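Long-range contacts in regulator of Ty1 transposition protein 107 (Saccharomyces cerevisiae, PDB 3T7K), which binds phosphorylated histone H2A through its C-terminal tandem BRCT repeats, an interaction that serves DNA damage repair: residues 21-26 and 62-67; 223-228 and 247-252; 172-177 and 205-210; 134-139 and 230-235. All blocks are in the same frame, centred on the assembly; numbering follows the deposited sequence.

Contact 1 lies in the first of the two BRCT domains, and contacts 2, 3 and 4 lie in the second. Contact 1 stands apart: its centre is about 34 Å from that of contact 2 and about 40 Å from that of contact 3, both on the opposite side of the chain's centre. The other three are linked through contact 2. Contact 2 touches contact 3 where Val208 packs on Leu250 and Tyr251, and it touches contact 4 where Trp231 meets Asn248 and Val249. Contacts 3 and 4 do not meet; their nearest atoms are about 12 Å apart. Contact 1 and contact 4 are separated by a similar gap, about 12 Å between nearest atoms.

Contact 1 of 4, residues 21-26 and 62-67; sequences YDLKAV and CIFAPK
Val26 O accepts a nearly straight bond from Phe64 N at 3.0 Å. The angle at the hydrogen is 170°, and the donor lies in the plane of the carbonyl. The same oxygen is approached by Ile63 CA at 3.5 Å, a CA-H...O contact, so two groups of the 62-67 segment converge on it. Earlier in the pairing the bonds from Cys62 N to Lys24 O and from Val26 N to Cys62 O are both weak. The directions of the two short parallel strands differ by 46°.

One side-chain contact is tight: Ala25 CB lies 3.3 Å from Phe64 CE2, approaching the ring obliquely. Leu23 reaches the far end of that ring, its CD1 lying 3.9 Å from Phe64 CZ, and the two side chains cross at about a right angle. Phe64 CG is anti to the carbonyl carbon (chi1 -68°), and from there the ring extends to Ala25 and Leu23. Cys62 SG, of the same strand as Phe64, sits 3.9 Å above one face of the Phe64 ring, displaced toward the rim. An alanine in place of Phe64 would probably open a gap beside Ala25 CB and leave Leu23 CD1 without its aromatic partner. Val26 CG2 meets Ile63 CD1 in a separate apolar pair.

The two strands are the middle pair of the four-stranded parallel BRCT sheet. Strand 85-87 borders Cys62 and Phe64 through Phe85 and Leu87, helix 90-99 packs on Leu23 and Phe64 through Phe91, and helix 72-77 meets Val26 and Ile63.

Contact 2 of 4, residues 223-228 and 247-252; sequences TILIVE and KNVLYQ
Tyr251 turns the edge of its ring to Ile224: Ile224 CB lies near the ring plane, 4.0 Å from Tyr251 CE2, and Ile226 CD1 comes in obliquely. With Tyr251 CG anti to the backbone N (chi1 176°), the ring extends beside Ile224. Two further flat groups, the Glu228 carboxylate and the Asn248 amide, meet with planes 52° apart; Glu228 OE1 and Asn248 OD1, both acceptors, stay 3.8 Å from each other. The aliphatic part of Glu228 does more of the packing, with CG 3.5 Å from Leu250 CD2 as the two side chains cross at about a right angle.

Between these groups the antiparallel strands carry a classic beta bulge. Leu250 and Tyr251 both face Ile226, and Ile226 O takes bonds from both, 2.8 Å from Leu250 N and 3.2 Å from Tyr251 N, each donor tilted somewhat from the carbonyl plane. The return bond, Ile226 N to Tyr251 O, is 2.8 Å long. Past the bulge the register has shifted by one residue, so that Val227 pairs with Val249, and Glu228 N bonds Asn248 O at 3.0 Å. Leu225, Val227, Val249 and Gln252 line one face of this ribbon, where Leu225 CD1 touches Val249 CG1; Ile226 and Tyr251 point to the other.

In the five-stranded mixed sheet, strand 249-253 is an outermost strand and the antiparallel one, and strand 198-201 flanks 224-227. Helix 205-218 packs on Ile224, Ile226 and Tyr251, with Asn216 bonded to Tyr251 OH, while Trp231 of helix 229-237 packs on Val249.

Contact 3 of 4, residues 172-177 and 205-210; sequences LRSKKC and ASQVKK
Lys210 reaches from helix 205-218 into the loop that follows strand 168-172 of the second BRCT domain, and its NZ gives a hydrogen bond to Lys175 O at 3.1 Å. The donor stands above the plane of that carbonyl, 68° out of it. The methylene before it is packed as closely: Lys210 CE lies 3.0 Å from Ser174 O, and it also touches Cys177 SG. A bend at chi4 (101°) turns NZ off the otherwise extended chain. Ser174 O lies 3.3 Å from Lys210 NZ, at a poor angle for a bond; such nearby carbonyl oxygens would probably favour the positive charge. An alanine in place of Lys210 would probably leave Lys175 O without this donor and open a gap beside Cys177 SG.

Beside the lysine, Ser174 packs on Gln207, with CB 3.3 Å from NE2. The polar ends of Gln207 look to other partners: OE1 accepts from Thr203 N and Lys204 N, and NE2 has a weak bond to Asp149. The two bonds to OE1 probably hold the amide in this orientation beside Ser174. Residues 174-176 have helical backbone angles, and Cys177 N bonds Arg173 O at 2.8 Å.

Contact 4 of 4, residues 134-139 and 230-235; sequences KVFERA and NWCVES
Cys232 SG makes a sulfur-aromatic contact with the Phe136 ring, 5.3 Å from its centroid and oblique, 55° off the ring normal. The contact packs the short, weakly bonded helix 135-138 on helix 229-237 in the second BRCT domain, and no hydrogen bond crosses it. Phe136 CG, anti to the carbonyl carbon (chi1 -66°), carries the ring toward helix 229-237. There it meets Trp231 without stacking: Trp231 CZ3 lies near the plane of the Phe136 ring, at its edge, 4.0 Å from Phe136 CE1, and the side chains slide past each other in opposite directions. Phe136 CZ also touches Cys232 CB at 3.9 Å. The phenyl ring is backed within its own segment, where Val135 CG1 sits 3.8 Å above one face, toward the rim, while the other methyl, CG2, meets Ser235 O.

Leu161 of helix 154-163 touches both Phe136 and Cys232, adding a third helix to this packing. Arg138 packs on Gln108 of the second subunit. On the longer helix the buried hydroxyl of Ser235 is satisfied within the turn: Trp231 O accepts from Ser235 OG at 2.7 Å as well as from Ser235 N, and that OG lies 4.1 Å above the Trp231 ring, toward its rim.

Contact 1 of 4, residues 21-26 and 62-67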
loop_
_atom_site.group_PDB
_atom_site.type_symbol
_atom_site.label_atom_id
_atom_site.label_comp_id
_atom_site.label_asym_id
_atom_site.label_seq_id
_atom_site.Cartn_x
_atom_site.Cartn_y
_atom_site.Cartn_z
ATOM N N TYR C 21 -4.812 19.325 1.775
ATOM C CA TYR C 21 -5.588 18.516 2.719
ATOM C C TYR C 21 -5.310 17.023 2.587
ATOM O O TYR C 21 -5.530 16.266 3.522
ATOM C CB TYR C 21 -7.084 18.790 2.559
ATOM C CG TYR C 21 -7.491 20.147 3.040
ATOM C CD1 TYR C 21 -7.699 20.392 4.389
ATOM C CD2 TYR C 21 -7.651 21.192 2.149
ATOM C CE1 TYR C 21 -8.071 21.654 4.832
ATOM C CE2 TYR C 21 -8.013 22.444 2.580
ATOM C CZ TYR C 21 -8.218 22.675 3.908
ATOM O OH TYR C 21 -8.596 23.930 4.321
ATOM N N ASP C 22 -4.822 16.609 1.424
ATOM C CA ASP C 22 -4.462 15.212 1.201
ATOM C C ASP C 22 -5.614 14.229 1.499
ATOM O O ASP C 22 -5.447 13.256 2.230
ATOM C CB ASP C 22 -3.204 14.835 2.001
ATOM C CG ASP C 22 -2.744 13.440 1.686
ATOM O OD1 ASP C 22 -3.291 12.876 0.705
ATOM O OD2 ASP C 22 -1.904 12.839 2.408
ATOM N N LEU C 23 -6.772 14.475 0.898
ATOM C CA LEU C 23 -7.942 13.630 1.110
ATOM C C LEU C 23 -8.236 12.833 -0.145
ATOM O O LEU C 23 -8.284 13.380 -1.241
ATOM C CB LEU C 23 -9.167 14.481 1.477
ATOM C CG LEU C 23 -8.991 15.353 2.718
ATOM C CD1 LEU C 23 -10.253 16.110 3.002
ATOM C CD2 LEU C 23 -8.610 14.504 3.931
ATOM N N LYS C 24 -8.412 11.531 0.020
ATOM C CA LYS C 24 -8.955 10.692 -1.041
ATOM C C LYS C 24 -10.270 10.149 -0.479
ATOM O O LYS C 24 -10.266 9.206 0.306
ATOM C CB LYS C 24 -7.972 9.564 -1.402
ATOM C CG LYS C 24 -6.664 10.053 -2.038
ATOM C CD LYS C 24 -5.539 9.041 -1.843
ATOM C CE LYS C 24 -5.182 8.870 -0.362
ATOM N NZ LYS C 24 -4.319 7.661 -0.065
ATOM N N ALA C 25 -11.385 10.764 -0.869
ATOM C CA ALA C 25 -12.662 10.505 -0.216
ATOM C C ALA C 25 -13.714 9.859 -1.128
ATOM O O ALA C 25 -13.575 9.836 -2.363
ATOM C CB ALA C 25 -13.214 11.787 0.369
ATOM N N VAL C 26 -14.759 9.323 -0.501
ATOM C CA VAL C 26 -16.014 9.111 -1.180
ATOM C C VAL C 26 -17.023 9.847 -0.321
ATOM O O VAL C 26 -16.761 10.073 0.847
ATOM C CB VAL C 26 -16.368 7.604 -1.342
ATOM C CG1 VAL C 26 -15.283 6.905 -2.155
ATOM C CG2 VAL C 26 -16.530 6.940 0.011
ATOM N N CYS C 62 -10.681 8.820 3.486
ATOM C CA CYS C 62 -11.649 9.768 4.003
ATOM C C CYS C 62 -13.069 9.436 3.578
ATOM O O CYS C 62 -13.304 8.886 2.506
ATOM C CB CYS C 62 -11.277 11.174 3.509
ATOM S SG CYS C 62 -12.377 12.494 4.040
ATOM N N ILE C 63 -14.028 9.791 4.417
ATOM C CA ILE C 63 -15.423 9.668 4.041
ATOM C C ILE C 63 -16.159 10.917 4.459
ATOM O O ILE C 63 -15.981 11.393 5.569
ATOM C CB ILE C 63 -16.099 8.434 4.695
ATOM C CG1 ILE C 63 -17.600 8.460 4.429
ATOM C CG2 ILE C 63 -15.864 8.406 6.189
ATOM C CD1 ILE C 63 -18.064 7.323 3.560
ATOM N N PHE C 64 -16.952 11.466 3.547
ATOM C CA PHE C 64 -17.844 12.572 3.864
ATOM C C PHE C 64 -19.252 12.037 4.042
ATOM O O PHE C 64 -19.772 11.359 3.163
ATOM C CB PHE C 64 -17.837 13.609 2.741
ATOM C CG PHE C 64 -16.520 14.343 2.600
ATOM C CD1 PHE C 64 -16.185 15.362 3.473
ATOM C CD2 PHE C 64 -15.627 14.001 1.601
ATOM C CE1 PHE C 64 -14.970 16.034 3.348
ATOM C CE2 PHE C 64 -14.414 14.664 1.474
ATOM C CZ PHE C 64 -14.087 15.678 2.354
ATOM N N ALA C 65 -19.863 12.349 5.178
ATOM C CA ALA C 65 -21.220 11.908 5.473
ATOM C C ALA C 65 -21.779 12.805 6.554
ATOM O O ALA C 65 -21.055 13.232 7.447
ATOM C CB ALA C 65 -21.234 10.438 5.939
ATOM N N PRO C 66 -23.080 13.101 6.472
ATOM C CA PRO C 66 -23.778 13.906 7.482
ATOM C C PRO C 66 -23.817 13.230 8.844
ATOM O O PRO C 66 -23.857 13.927 9.859
ATOM C CB PRO C 66 -25.191 14.053 6.902
ATOM C CG PRO C 66 -25.308 12.968 5.882
ATOM C CD PRO C 66 -23.934 12.788 5.319
ATOM N N LYS C 67 -23.790 11.898 8.870
ATOM C CA LYS C 67 -23.831 11.140 10.129
ATOM C C LYS C 67 -23.466 9.684 9.880
ATOM O O LYS C 67 -23.367 9.248 8.736
ATOM C CB LYS C 67 -25.228 11.205 10.769
ATOM C CG LYS C 67 -26.338 10.671 9.865
ATOM C CD LYS C 67 -27.716 10.728 10.529
ATOM C CE LYS C 67 -27.848 9.713 11.662
ATOM N NZ LYS C 67 -29.274 9.509 12.064
#

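Contact 2 of 4, residues 223-228 and 247-252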
loop_
_atom_site.group_PDB
_atom_site.type_symbol
_atom_site.label_atom_id
_atom_site.label_comp_id
_atom_site.label_asym_id
_atom_site.label_seq_id
_atom_site.Cartn_x
_atom_site.Cartn_y
_atom_site.Cartn_z
ATOM N N THR C 223 -19.806 -26.858 16.048
ATOM C CA THR C 223 -20.353 -25.615 16.548
ATOM C C THR C 223 -21.012 -24.791 15.449
ATOM O O THR C 223 -20.647 -24.877 14.276
ATOM C CB THR C 223 -19.285 -24.813 17.262
ATOM O OG1 THR C 223 -18.193 -24.618 16.366
ATOM C CG2 THR C 223 -18.796 -25.595 18.473
ATOM N N ILE C 224 -21.994 -23.994 15.848
ATOM C CA ILE C 224 -22.803 -23.242 14.910
ATOM C C ILE C 224 -23.064 -21.859 15.459
ATOM O O ILE C 224 -23.303 -21.693 16.657
ATOM C CB ILE C 224 -24.181 -23.910 14.712
ATOM C CG1 ILE C 224 -24.030 -25.383 14.339
ATOM C CG2 ILE C 224 -24.989 -23.166 13.656
ATOM C CD1 ILE C 224 -25.323 -26.190 14.522
ATOM N N LEU C 225 -23.024 -20.867 14.576
ATOM C CA LEU C 225 -23.403 -19.517 14.932
ATOM C C LEU C 225 -24.355 -19.009 13.869
ATOM O O LEU C 225 -24.039 -19.024 12.684
ATOM C CB LEU C 225 -22.167 -18.618 15.011
ATOM C CG LEU C 225 -22.464 -17.137 15.204
ATOM C CD1 LEU C 225 -23.217 -16.907 16.505
ATOM C CD2 LEU C 225 -21.159 -16.370 15.213
ATOM N N ILE C 226 -25.534 -18.574 14.282
ATOM C CA ILE C 226 -26.496 -18.029 13.342
ATOM C C ILE C 226 -26.879 -16.638 13.817
ATOM O O ILE C 226 -27.350 -16.471 14.944
ATOM C CB ILE C 226 -27.742 -18.930 13.231
ATOM C CG1 ILE C 226 -27.326 -20.373 12.938
ATOM C CG2 ILE C 226 -28.650 -18.430 12.138
ATOM C CD1 ILE C 226 -28.510 -21.319 12.683
ATOM N N VAL C 227 -26.668 -15.640 12.962
ATOM C CA VAL C 227 -26.907 -14.253 13.340
ATOM C C VAL C 227 -27.751 -13.527 12.307
ATOM O O VAL C 227 -27.955 -14.019 11.192
ATOM C CB VAL C 227 -25.579 -13.470 13.456
ATOM C CG1 VAL C 227 -24.684 -14.074 14.528
ATOM C CG2 VAL C 227 -24.884 -13.480 12.112
ATOM N N GLU C 228 -28.250 -12.355 12.685
ATOM C CA GLU C 228 -28.899 -11.457 11.741
ATOM C C GLU C 228 -27.852 -10.517 11.116
ATOM O O GLU C 228 -26.745 -10.360 11.638
ATOM C CB GLU C 228 -29.974 -10.628 12.449
ATOM C CG GLU C 228 -31.000 -11.468 13.212
ATOM C CD GLU C 228 -32.121 -10.650 13.838
ATOM O OE1 GLU C 228 -32.044 -10.357 15.049
ATOM O OE2 GLU C 228 -33.083 -10.318 13.115
ATOM N N LYS C 247 -27.234 -9.782 21.503
ATOM C CA LYS C 247 -27.891 -8.917 20.527
ATOM C C LYS C 247 -27.690 -9.444 19.102
ATOM O O LYS C 247 -26.554 -9.642 18.654
ATOM C CB LYS C 247 -27.357 -7.461 20.700
ATOM C CG LYS C 247 -27.659 -7.006 22.125
ATOM C CD LYS C 247 -27.139 -5.629 22.453
ATOM C CE LYS C 247 -26.562 -5.617 23.866
ATOM N NZ LYS C 247 -27.457 -4.990 24.881
ATOM N N ASN C 248 -28.793 -9.691 18.403
ATOM C CA ASN C 248 -28.756 -10.138 17.011
ATOM C C ASN C 248 -28.252 -11.560 16.787
ATOM O O ASN C 248 -28.130 -12.001 15.644
ATOM C CB ASN C 248 -27.954 -9.160 16.139
ATOM C CG ASN C 248 -28.504 -7.756 16.201
ATOM O OD1 ASN C 248 -29.591 -7.478 15.671
ATOM N ND2 ASN C 248 -27.763 -6.858 16.846
ATOM N N VAL C 249 -27.950 -12.277 17.862
ATOM C CA VAL C 249 -27.603 -13.683 17.727
ATOM C C VAL C 249 -28.881 -14.511 17.818
ATOM O O VAL C 249 -29.622 -14.401 18.790
ATOM C CB VAL C 249 -26.613 -14.116 18.810
ATOM C CG1 VAL C 249 -26.322 -15.617 18.714
ATOM C CG2 VAL C 249 -25.336 -13.296 18.700
ATOM N N LEU C 250 -29.147 -15.320 16.800
ATOM C CA LEU C 250 -30.383 -16.083 16.765
ATOM C C LEU C 250 -30.229 -17.479 17.346
ATOM O O LEU C 250 -31.195 -18.068 17.840
ATOM C CB LEU C 250 -30.922 -16.163 15.343
ATOM C CG LEU C 250 -31.086 -14.783 14.706
ATOM C CD1 LEU C 250 -31.849 -14.914 13.409
ATOM C CD2 LEU C 250 -31.819 -13.870 15.680
ATOM N N TYR C 251 -29.007 -17.997 17.285
ATOM C CA TYR C 251 -28.718 -19.350 17.728
ATOM C C TYR C 251 -27.226 -19.546 17.807
ATOM O O TYR C 251 -26.486 -19.172 16.896
ATOM C CB TYR C 251 -29.317 -20.353 16.738
ATOM C CG TYR C 251 -29.011 -21.802 17.042
ATOM C CD1 TYR C 251 -29.955 -22.614 17.665
ATOM C CD2 TYR C 251 -27.783 -22.360 16.707
ATOM C CE1 TYR C 251 -29.684 -23.952 17.943
ATOM C CE2 TYR C 251 -27.504 -23.686 16.974
ATOM C CZ TYR C 251 -28.461 -24.477 17.596
ATOM O OH TYR C 251 -28.192 -25.794 17.868
ATOM N N GLN C 252 -26.757 -20.110 18.906
ATOM C CA GLN C 252 -25.358 -20.522 18.939
ATOM C C GLN C 252 -25.170 -21.782 19.740
ATOM O O GLN C 252 -25.871 -22.029 20.732
ATOM C CB GLN C 252 -24.429 -19.415 19.422
ATOM C CG GLN C 252 -24.758 -18.803 20.731
ATOM C CD GLN C 252 -23.820 -17.640 21.050
ATOM O OE1 GLN C 252 -22.687 -17.587 20.562
ATOM N NE2 GLN C 252 -24.298 -16.697 21.854
#

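Contact 3 of 4, residues 172-177 and 205-210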
loop_
_atom_site.group_PDB
_atom_site.type_symbol
_atom_site.label_atom_id
_atom_site.label_comp_id
_atom_site.label_asym_id
_atom_site.label_seq_id
_atom_site.Cartn_x
_atom_site.Cartn_y
_atom_site.Cartn_z
ATOM N N LEU C 172 -27.085 -19.254 0.096
ATOM C CA LEU C 172 -27.973 -20.391 0.246
ATOM C C LEU C 172 -29.380 -20.006 -0.166
ATOM O O LEU C 172 -29.974 -19.092 0.401
ATOM C CB LEU C 172 -27.982 -20.866 1.700
ATOM C CG LEU C 172 -26.727 -21.539 2.249
ATOM C CD1 LEU C 172 -26.904 -21.845 3.729
ATOM C CD2 LEU C 172 -26.417 -22.810 1.477
ATOM N N ARG C 173 -29.914 -20.686 -1.172
ATOM C CA ARG C 173 -31.334 -20.565 -1.439
ATOM C C ARG C 173 -32.003 -21.286 -0.279
ATOM O O ARG C 173 -31.985 -22.514 -0.207
ATOM C CB ARG C 173 -31.697 -21.186 -2.789
ATOM C CG ARG C 173 -31.160 -22.588 -2.997
ATOM C CD ARG C 173 -30.313 -22.682 -4.251
ATOM N NE ARG C 173 -29.721 -24.008 -4.387
ATOM C CZ ARG C 173 -28.702 -24.441 -3.651
ATOM N NH1 ARG C 173 -28.168 -23.651 -2.722
ATOM N NH2 ARG C 173 -28.223 -25.662 -3.843
ATOM N N SER C 174 -32.546 -20.516 0.656
ATOM C CA SER C 174 -33.021 -21.068 1.920
ATOM C C SER C 174 -33.991 -22.229 1.726
ATOM O O SER C 174 -33.795 -23.318 2.264
ATOM C CB SER C 174 -33.683 -19.972 2.753
ATOM O OG SER C 174 -34.841 -20.463 3.406
ATOM N N LYS C 175 -35.038 -21.978 0.953
ATOM C CA LYS C 175 -36.089 -22.958 0.701
ATOM C C LYS C 175 -35.551 -24.288 0.164
ATOM O O LYS C 175 -36.016 -25.357 0.548
ATOM C CB LYS C 175 -37.093 -22.354 -0.285
ATOM C CG LYS C 175 -36.427 -21.417 -1.297
ATOM C CD LYS C 175 -37.387 -20.363 -1.822
ATOM C CE LYS C 175 -36.673 -19.400 -2.760
ATOM N NZ LYS C 175 -37.559 -18.288 -3.211
ATOM N N LYS C 176 -34.554 -24.208 -0.708
ATOM C CA LYS C 176 -34.052 -25.374 -1.433
ATOM C C LYS C 176 -32.862 -26.100 -0.785
ATOM O O LYS C 176 -32.788 -27.323 -0.822
ATOM C CB LYS C 176 -33.676 -24.954 -2.857
ATOM C CG LYS C 176 -32.850 -25.964 -3.639
ATOM C CD LYS C 176 -32.447 -25.368 -4.985
ATOM C CE LYS C 176 -33.648 -24.737 -5.680
ATOM N NZ LYS C 176 -33.260 -23.660 -6.640
ATOM N N CYS C 177 -31.944 -25.346 -0.190
ATOM C CA CYS C 177 -30.626 -25.875 0.173
ATOM C C CYS C 177 -30.632 -27.109 1.080
ATOM O O CYS C 177 -31.456 -27.242 1.986
ATOM C CB CYS C 177 -29.762 -24.783 0.809
ATOM S SG CYS C 177 -30.133 -24.510 2.548
ATOM N N ALA C 205 -36.842 -16.779 11.293
ATOM C CA ALA C 205 -36.823 -17.858 12.267
ATOM C C ALA C 205 -37.071 -19.172 11.535
ATOM O O ALA C 205 -36.625 -20.237 11.966
ATOM C CB ALA C 205 -37.882 -17.633 13.327
ATOM N N SER C 206 -37.780 -19.086 10.418
ATOM C CA SER C 206 -38.062 -20.258 9.600
ATOM C C SER C 206 -36.763 -20.851 9.078
ATOM O O SER C 206 -36.705 -22.027 8.704
ATOM C CB SER C 206 -38.954 -19.877 8.417
ATOM O OG SER C 206 -38.200 -19.720 7.224
ATOM N N GLN C 207 -35.719 -20.028 9.048
ATOM C CA GLN C 207 -34.441 -20.461 8.501
ATOM C C GLN C 207 -33.547 -21.024 9.598
ATOM O O GLN C 207 -32.788 -21.966 9.370
ATOM C CB GLN C 207 -33.752 -19.309 7.771
ATOM C CG GLN C 207 -34.462 -18.892 6.492
ATOM C CD GLN C 207 -34.037 -17.516 6.010
ATOM O OE1 GLN C 207 -33.670 -16.648 6.810
ATOM N NE2 GLN C 207 -34.082 -17.312 4.697
ATOM N N VAL C 208 -33.650 -20.449 10.791
ATOM C CA VAL C 208 -32.915 -20.955 11.929
ATOM C C VAL C 208 -33.282 -22.432 12.169
ATOM O O VAL C 208 -32.407 -23.283 12.333
ATOM C CB VAL C 208 -33.192 -20.109 13.193
ATOM C CG1 VAL C 208 -32.500 -20.702 14.401
ATOM C CG2 VAL C 208 -32.744 -18.652 12.977
ATOM N N LYS C 209 -34.576 -22.734 12.172
ATOM C CA LYS C 209 -35.023 -24.101 12.432
ATOM C C LYS C 209 -34.490 -25.067 11.385
ATOM O O LYS C 209 -33.888 -26.080 11.715
ATOM C CB LYS C 209 -36.549 -24.167 12.489
ATOM C CG LYS C 209 -37.160 -23.228 13.510
ATOM C CD LYS C 209 -38.601 -22.906 13.142
ATOM C CE LYS C 209 -39.324 -22.198 14.273
ATOM N NZ LYS C 209 -40.582 -21.564 13.794
ATOM N N LYS C 210 -34.709 -24.750 10.118
ATOM C CA LYS C 210 -34.181 -25.567 9.035
ATOM C C LYS C 210 -32.691 -25.861 9.192
ATOM O O LYS C 210 -32.266 -27.011 9.107
ATOM C CB LYS C 210 -34.422 -24.887 7.688
ATOM C CG LYS C 210 -33.990 -25.733 6.487
ATOM C CD LYS C 210 -34.046 -24.941 5.182
ATOM C CE LYS C 210 -33.509 -25.763 4.002
ATOM N NZ LYS C 210 -34.599 -26.347 3.166
#

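Contact 4 of 4, residues 134-139 and 230-235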
loop_
_atom_site.group_PDB
_atom_site.type_symbol
_atom_site.label_atom_id
_atom_site.label_comp_id
_atom_site.label_asym_id
_atom_site.label_seq_id
_atom_site.Cartn_x
_atom_site.Cartn_y
_atom_site.Cartn_z
ATOM N N LYS C 134 -8.591 -7.379 9.549
ATOM C CA LYS C 134 -9.966 -6.902 9.426
ATOM C C LYS C 134 -10.828 -7.481 10.554
ATOM O O LYS C 134 -10.458 -8.456 11.180
ATOM C CB LYS C 134 -10.557 -7.268 8.074
ATOM C CG LYS C 134 -9.771 -6.777 6.909
ATOM C CD LYS C 134 -9.762 -5.265 6.848
ATOM C CE LYS C 134 -9.162 -4.826 5.520
ATOM N NZ LYS C 134 -8.852 -3.381 5.497
ATOM N N VAL C 135 -11.972 -6.858 10.799
ATOM C CA VAL C 135 -12.733 -7.104 12.006
ATOM C C VAL C 135 -13.184 -8.578 12.062
ATOM O O VAL C 135 -13.062 -9.215 13.092
ATOM C CB VAL C 135 -13.933 -6.130 12.125
ATOM C CG1 VAL C 135 -14.832 -6.239 10.905
ATOM C CG2 VAL C 135 -14.726 -6.386 13.411
ATOM N N PHE C 136 -13.649 -9.124 10.944
ATOM C CA PHE C 136 -14.115 -10.520 10.945
ATOM C C PHE C 136 -12.964 -11.497 10.885
ATOM O O PHE C 136 -13.046 -12.624 11.385
ATOM C CB PHE C 136 -15.067 -10.769 9.798
ATOM C CG PHE C 136 -16.340 -10.020 9.920
ATOM C CD1 PHE C 136 -17.219 -10.297 10.949
ATOM C CD2 PHE C 136 -16.668 -9.044 9.013
ATOM C CE1 PHE C 136 -18.404 -9.610 11.062
ATOM C CE2 PHE C 136 -17.852 -8.349 9.121
ATOM C CZ PHE C 136 -18.718 -8.631 10.152
ATOM N N GLU C 137 -11.877 -11.048 10.272
ATOM C CA GLU C 137 -10.668 -11.827 10.262
ATOM C C GLU C 137 -10.161 -12.000 11.688
ATOM O O GLU C 137 -9.793 -13.109 12.089
ATOM C CB GLU C 137 -9.622 -11.145 9.381
ATOM C CG GLU C 137 -8.256 -11.711 9.543
ATOM C CD GLU C 137 -7.224 -10.990 8.714
ATOM O OE1 GLU C 137 -7.518 -9.896 8.168
ATOM O OE2 GLU C 137 -6.113 -11.538 8.617
ATOM N N ARG C 138 -10.141 -10.904 12.448
ATOM C CA ARG C 138 -9.842 -10.948 13.880
ATOM C C ARG C 138 -10.745 -11.895 14.655
ATOM O O ARG C 138 -10.338 -12.433 15.688
ATOM C CB ARG C 138 -10.038 -9.572 14.524
ATOM C CG ARG C 138 -8.923 -8.629 14.327
ATOM C CD ARG C 138 -8.938 -7.507 15.360
ATOM N NE ARG C 138 -9.970 -6.489 15.153
ATOM C CZ ARG C 138 -10.002 -5.632 14.141
ATOM N NH1 ARG C 138 -9.079 -5.681 13.182
ATOM N NH2 ARG C 138 -10.968 -4.723 14.079
ATOM N N ALA C 139 -11.986 -12.046 14.204
ATOM C CA ALA C 139 -12.979 -12.822 14.945
ATOM C C ALA C 139 -12.990 -14.280 14.530
ATOM O O ALA C 139 -13.812 -15.065 15.010
ATOM C CB ALA C 139 -14.371 -12.224 14.755
ATOM N N ASN C 230 -27.835 -7.404 11.138
ATOM C CA ASN C 230 -27.541 -6.351 12.105
ATOM C C ASN C 230 -26.375 -6.686 13.021
ATOM O O ASN C 230 -25.767 -5.800 13.600
ATOM C CB ASN C 230 -28.778 -6.060 12.956
ATOM C CG ASN C 230 -29.194 -4.615 12.898
ATOM O OD1 ASN C 230 -28.571 -3.755 13.519
ATOM N ND2 ASN C 230 -30.260 -4.337 12.153
ATOM N N TRP C 231 -26.088 -7.973 13.186
ATOM C CA TRP C 231 -24.983 -8.411 14.040
ATOM C C TRP C 231 -23.667 -8.021 13.380
ATOM O O TRP C 231 -22.695 -7.649 14.059
ATOM C CB TRP C 231 -25.051 -9.940 14.238
ATOM C CG TRP C 231 -24.007 -10.569 15.129
ATOM C CD1 TRP C 231 -24.095 -10.790 16.486
ATOM C CD2 TRP C 231 -22.736 -11.092 14.725
ATOM N NE1 TRP C 231 -22.963 -11.420 16.936
ATOM C CE2 TRP C 231 -22.111 -11.613 15.874
ATOM C CE3 TRP C 231 -22.065 -11.171 13.500
ATOM C CZ2 TRP C 231 -20.850 -12.200 15.834
ATOM C CZ3 TRP C 231 -20.808 -11.754 13.462
ATOM C CH2 TRP C 231 -20.215 -12.257 14.619
ATOM N N CYS C 232 -23.647 -8.118 12.051
ATOM C CA CYS C 232 -22.468 -7.758 11.266
ATOM C C CYS C 232 -22.293 -6.251 11.222
ATOM O O CYS C 232 -21.170 -5.759 11.227
ATOM C CB CYS C 232 -22.594 -8.262 9.837
ATOM S SG CYS C 232 -22.773 -10.051 9.723
ATOM N N VAL C 233 -23.405 -5.533 11.161
ATOM C CA VAL C 233 -23.379 -4.083 11.085
ATOM C C VAL C 233 -22.871 -3.487 12.382
ATOM O O VAL C 233 -22.066 -2.570 12.357
ATOM C CB VAL C 233 -24.763 -3.498 10.757
ATOM C CG1 VAL C 233 -24.765 -1.975 10.933
ATOM C CG2 VAL C 233 -25.159 -3.870 9.347
ATOM N N GLU C 234 -23.331 -4.015 13.513
ATOM C CA GLU C 234 -22.840 -3.550 14.799
ATOM C C GLU C 234 -21.358 -3.858 14.977
ATOM O O GLU C 234 -20.622 -3.031 15.506
ATOM C CB GLU C 234 -23.636 -4.148 15.964
ATOM C CG GLU C 234 -25.029 -3.572 16.110
ATOM O OE1 GLU C 234 -24.384 -1.486 17.057
ATOM O OE2 GLU C 234 -25.682 -1.449 15.282
ATOM N N SER C 235 -20.923 -5.047 14.553
ATOM C CA SER C 235 -19.507 -5.395 14.638
ATOM C C SER C 235 -18.662 -4.402 13.817
ATOM O O SER C 235 -17.594 -4.001 14.248
ATOM C CB SER C 235 -19.257 -6.814 14.136
ATOM O OG SER C 235 -20.059 -7.753 14.830
#